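Local coordinates for carbonic anhydrase (Porphyridium purpureum, PDB 1DDZ), which catalyses the reversible hydration of carbon dioxide to hydrogencarbonate and a proton, as a zinc-dependent carbonic anhydrase of the beta class, at the interface of chains A and B. Residues are numbered along the deposited sequence; one frame, centred on the assembly and turned at random. Chains: chain A/B, Carbonic anhydrase.

Contact 1: the interface of chains A and B. Residues chain A 159, 167, 169-172, 175; chain B 238, 258, 261.
The phenol oxygen OH of B:Tyr238 is gripped by two groups of chain A: it accepts from the guanidinium NH1 of A:Arg159 at 2.7 Å and donates to the carboxylate OE1 of A:Glu175 at 2.8 Å. Arginine and tyrosine meet tip to tip, their planes almost perpendicular (88°), with NH1 in the plane of the ring at its edge. A:Glu175 reaches across the phenol on an extended chain, CG anti to the backbone N (chi1 -172°), and its other oxygen, OE2, takes a hydrogen bond from the amide NE2 of B:Gln258 at 2.7 Å. That donor lies above the carboxylate plane, and the bond is bent to 124° at the hydrogen. NE2 also donates, in its own amide plane and more nearly straight, to the backbone O of A:Cys169 at 3.1 Å. Replacing B:Gln258 with an alanine would probably leave A:Glu175 OE2 and the A:Cys169 carbonyl without this shared donor. The ammonium NZ of B:Lys261 donates hydrogen bonds to the backbone carbonyl O of A:Lys170 (3.0 Å) and the amide OE1 of B:Gln258 (3.1 Å), which probably steadies the amide's orientation and may offset repulsion between these two acceptors. One water links the backbone N of A:Gly172 to that of B:Gln258. The patch thus fastens loop residues of chain B to helix 147-161, the start of helix 172-193 and the loop before it, and is likely to help hold together the two chains of the deposited assembly.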
loop_
_atom_site.group_PDB
_atom_site.type_symbol
_atom_site.label_atom_id
_atom_site.label_comp_id
_atom_site.label_asym_id
_atom_site.label_seq_id
_atom_site.Cartn_x
_atom_site.Cartn_y
_atom_site.Cartn_z
ATOM N N ARG A 159 8.116 4.501 -18.427
ATOM C CA ARG A 159 8.182 4.483 -19.890
ATOM C C ARG A 159 7.449 5.711 -20.441
ATOM O O ARG A 159 7.944 6.388 -21.339
ATOM C CB ARG A 159 7.566 3.206 -20.471
ATOM C CG ARG A 159 7.969 2.959 -21.936
ATOM C CD ARG A 159 7.161 1.840 -22.614
ATOM N NE ARG A 159 5.828 2.290 -23.026
ATOM C CZ ARG A 159 5.378 2.322 -24.285
ATOM N NH1 ARG A 159 6.120 1.920 -25.314
ATOM N NH2 ARG A 159 4.184 2.832 -24.516
ATOM N N ASP A 167 11.902 5.963 -27.281
ATOM C CA ASP A 167 11.629 5.874 -28.724
ATOM C C ASP A 167 12.929 6.045 -29.532
ATOM O O ASP A 167 13.027 5.642 -30.685
ATOM C CB ASP A 167 10.636 6.955 -29.140
ATOM C CG ASP A 167 9.424 7.037 -28.221
ATOM O OD1 ASP A 167 9.188 6.110 -27.408
ATOM O OD2 ASP A 167 8.695 8.049 -28.315
ATOM N N CYS A 169 15.696 4.633 -28.805
ATOM C CA CYS A 169 16.321 3.307 -28.801
ATOM C C CYS A 169 16.201 2.473 -30.067
ATOM O O CYS A 169 15.111 2.266 -30.600
ATOM C CB CYS A 169 15.843 2.527 -27.586
ATOM S SG CYS A 169 16.268 3.365 -26.045
ATOM N N LYS A 170 17.338 1.923 -30.486
ATOM C CA LYS A 170 17.420 1.141 -31.717
ATOM C C LYS A 170 16.747 -0.226 -31.775
ATOM O O LYS A 170 16.358 -0.680 -32.856
ATOM C CB LYS A 170 18.884 1.028 -32.191
ATOM C CG LYS A 170 19.828 0.189 -31.317
ATOM C CD LYS A 170 21.222 0.099 -31.953
ATOM C CE LYS A 170 22.245 -0.591 -31.047
ATOM N NZ LYS A 170 22.653 -1.963 -31.486
ATOM N N ASP A 171 16.657 -0.907 -30.637
ATOM C CA ASP A 171 16.042 -2.228 -30.613
ATOM C C ASP A 171 15.503 -2.577 -29.243
ATOM O O ASP A 171 15.756 -1.866 -28.263
ATOM C CB ASP A 171 17.024 -3.309 -31.093
ATOM C CG ASP A 171 18.355 -3.264 -30.368
ATOM O OD1 ASP A 171 18.367 -3.267 -29.124
ATOM O OD2 ASP A 171 19.403 -3.234 -31.047
ATOM N N GLY A 172 14.802 -3.704 -29.187
ATOM C CA GLY A 172 14.193 -4.181 -27.964
ATOM C C GLY A 172 15.127 -4.255 -26.781
ATOM O O GLY A 172 14.768 -3.819 -25.695
ATOM N N GLU A 175 16.231 -0.891 -25.656
ATOM C CA GLU A 175 15.115 -0.220 -25.018
ATOM C C GLU A 175 14.827 -0.745 -23.626
ATOM O O GLU A 175 14.403 0.020 -22.749
ATOM C CB GLU A 175 13.868 -0.286 -25.892
ATOM C CG GLU A 175 12.723 0.562 -25.384
ATOM C CD GLU A 175 11.597 0.702 -26.388
ATOM O OE1 GLU A 175 10.577 1.356 -26.044
ATOM O OE2 GLU A 175 11.725 0.165 -27.515
ATOM N N TYR B 238 5.919 -5.106 -28.502
ATOM C CA TYR B 238 7.150 -5.777 -28.073
ATOM C C TYR B 238 7.206 -7.267 -28.172
ATOM O O TYR B 238 8.258 -7.842 -27.953
ATOM C CB TYR B 238 7.500 -5.421 -26.635
ATOM C CG TYR B 238 7.684 -3.959 -26.458
ATOM C CD1 TYR B 238 6.632 -3.163 -26.029
ATOM C CD2 TYR B 238 8.887 -3.340 -26.810
ATOM C CE1 TYR B 238 6.766 -1.769 -25.955
ATOM C CE2 TYR B 238 9.037 -1.930 -26.741
ATOM C CZ TYR B 238 7.967 -1.159 -26.312
ATOM O OH TYR B 238 7.983 0.216 -26.178
ATOM N N GLN B 258 11.253 -5.202 -30.554
ATOM C CA GLN B 258 10.692 -3.877 -30.812
ATOM C C GLN B 258 9.952 -3.875 -32.165
ATOM O O GLN B 258 10.520 -3.519 -33.199
ATOM C CB GLN B 258 11.820 -2.838 -30.799
ATOM C CG GLN B 258 11.392 -1.376 -30.759
ATOM C CD GLN B 258 12.575 -0.417 -30.854
ATOM O OE1 GLN B 258 13.507 -0.634 -31.622
ATOM N NE2 GLN B 258 12.543 0.644 -30.073
ATOM N N LYS B 261 8.602 1.415 -32.981
ATOM C CA LYS B 261 9.328 2.353 -32.137
ATOM C C LYS B 261 8.631 2.972 -30.928
ATOM O O LYS B 261 8.832 2.527 -29.799
ATOM C CB LYS B 261 9.953 3.456 -32.996
ATOM C CG LYS B 261 11.473 3.503 -32.947
ATOM C CD LYS B 261 12.083 2.202 -33.430
ATOM C CE LYS B 261 13.583 2.329 -33.692
ATOM N NZ LYS B 261 14.185 1.022 -34.127
HETATM O O HOH W 1 14.122 -5.473 -31.338
#

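Contact 2: the interface of chains A and B. Residues chain A 247, 252; chain B 137-138, 320, 369, 374.
A:Leu247 and B:Tyr369 each place CG anti to the backbone N, with chi1 at -176° for the leucine and -172° for the tyrosine, and these torsions bring the branched end of the one against the outer part of the phenol of the other. The two side chains cross at about a right angle. Methyl CD2 of A:Leu247 touches ring atom CE1 of B:Tyr369 at 3.9 Å and, in the same reach, the methyl CB of B:Ala138 at 3.8 Å. The other branch, CD1, lies 3.9 Å from the phenol oxygen OH, a van der Waals contact. The leucine fork therefore bridges helix 134-141 and helix 361-373 of chain B, two elements far apart in its sequence.

A:Pro252 extends this apolar contact from a second point of the same chain A loop, although it is poorly ordered and its details deserve caution. Its ring atom CB comes within 4.0 Å of B:Tyr369 OH, and CG approaches methyl CD2 of B:Leu374, just beyond the end of helix 361-373, at 4.1 Å; these two side chains also cross roughly perpendicularly. B:Thr320 stands more loosely beside the proline. Toward the proline carbonyl, B:Lys137 runs out in an extended chain, and its ammonium NZ makes a weak hydrogen bond to the backbone O of A:Pro252 at 3.3 Å. The contacts described are mostly apolar, the polar one weak. Helix 134-141 starts directly after the zinc ligand B:Cys133, and docking the loop of one chain against it and helix 361-373 of the other is likely to help hold together the two chains of the deposited assembly and may support the surroundings of the metal site.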
loop_
_atom_site.group_PDB
_atom_site.type_symbol
_atom_site.label_atom_id
_atom_site.label_comp_id
_atom_site.label_asym_id
_atom_site.label_seq_id
_atom_site.Cartn_x
_atom_site.Cartn_y
_atom_site.Cartn_z
ATOM N N LEU A 247 -0.876 24.851 7.333
ATOM C CA LEU A 247 -1.513 23.582 7.676
ATOM C C LEU A 247 -1.042 22.963 8.993
ATOM O O LEU A 247 -1.853 22.465 9.783
ATOM C CB LEU A 247 -1.342 22.584 6.532
ATOM C CG LEU A 247 -2.047 21.242 6.710
ATOM C CD1 LEU A 247 -3.553 21.451 6.822
ATOM C CD2 LEU A 247 -1.709 20.354 5.552
ATOM N N PRO A 252 -5.680 25.196 7.399
ATOM C CA PRO A 252 -5.608 24.614 6.054
ATOM C C PRO A 252 -6.188 25.543 4.985
ATOM O O PRO A 252 -6.117 25.258 3.798
ATOM C CB PRO A 252 -6.463 23.357 6.200
ATOM C CG PRO A 252 -7.559 23.809 7.137
ATOM C CD PRO A 252 -6.819 24.649 8.166
ATOM N N LYS B 137 -3.902 21.254 -2.222
ATOM C CA LYS B 137 -3.337 22.497 -1.726
ATOM C C LYS B 137 -2.090 22.258 -0.856
ATOM O O LYS B 137 -1.078 22.963 -0.999
ATOM C CB LYS B 137 -4.413 23.219 -0.936
ATOM C CG LYS B 137 -4.109 24.620 -0.600
ATOM C CD LYS B 137 -5.308 25.228 0.099
ATOM C CE LYS B 137 -4.950 26.585 0.663
ATOM N NZ LYS B 137 -6.129 27.323 1.216
ATOM N N ALA B 138 -2.151 21.244 0.005
ATOM C CA ALA B 138 -1.035 20.885 0.878
ATOM C C ALA B 138 0.156 20.445 0.035
ATOM O O ALA B 138 1.287 20.795 0.334
ATOM C CB ALA B 138 -1.454 19.763 1.843
ATOM N N THR B 320 -14.336 23.969 9.616
ATOM C CA THR B 320 -13.469 22.783 9.589
ATOM C C THR B 320 -14.131 21.675 10.404
ATOM O O THR B 320 -14.635 21.915 11.494
ATOM C CB THR B 320 -12.065 23.096 10.207
ATOM O OG1 THR B 320 -11.338 23.994 9.357
ATOM C CG2 THR B 320 -11.255 21.828 10.399
ATOM N N TYR B 369 -3.950 13.392 8.735
ATOM C CA TYR B 369 -4.469 14.664 8.272
ATOM C C TYR B 369 -5.535 15.201 9.207
ATOM O O TYR B 369 -5.528 16.375 9.551
ATOM C CB TYR B 369 -5.039 14.531 6.846
ATOM C CG TYR B 369 -5.417 15.868 6.250
ATOM C CD1 TYR B 369 -4.454 16.678 5.644
ATOM C CD2 TYR B 369 -6.715 16.354 6.332
ATOM C CE1 TYR B 369 -4.770 17.942 5.147
ATOM C CE2 TYR B 369 -7.047 17.629 5.824
ATOM C CZ TYR B 369 -6.060 18.401 5.237
ATOM O OH TYR B 369 -6.357 19.646 4.759
ATOM N N LEU B 374 -5.963 18.816 11.069
ATOM C CA LEU B 374 -7.271 19.441 11.302
ATOM C C LEU B 374 -7.601 19.443 12.798
ATOM O O LEU B 374 -8.467 20.187 13.243
ATOM C CB LEU B 374 -8.377 18.694 10.561
ATOM C CG LEU B 374 -8.315 18.530 9.049
ATOM C CD1 LEU B 374 -9.629 17.872 8.610
ATOM C CD2 LEU B 374 -8.126 19.890 8.356
#

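Contacts 1 and 2 lie about 44 Å apart, measured between C-alpha centres, and share no residue. They draw on one stretch of the chain: the run between strand 222-227 and helix 266-279 supplies residues 238, 258 and 261 of chain B to contact 1, and residues 247 and 252 of chain A to contact 2. Through the two-fold symmetry each copy makes both contacts, so this largely loop segment appears to act as an arm reaching over its partner, held by polar bonds at contact 1 and by apolar packing at contact 2. This suggests a stable pair, though the structure alone does not show it is biological.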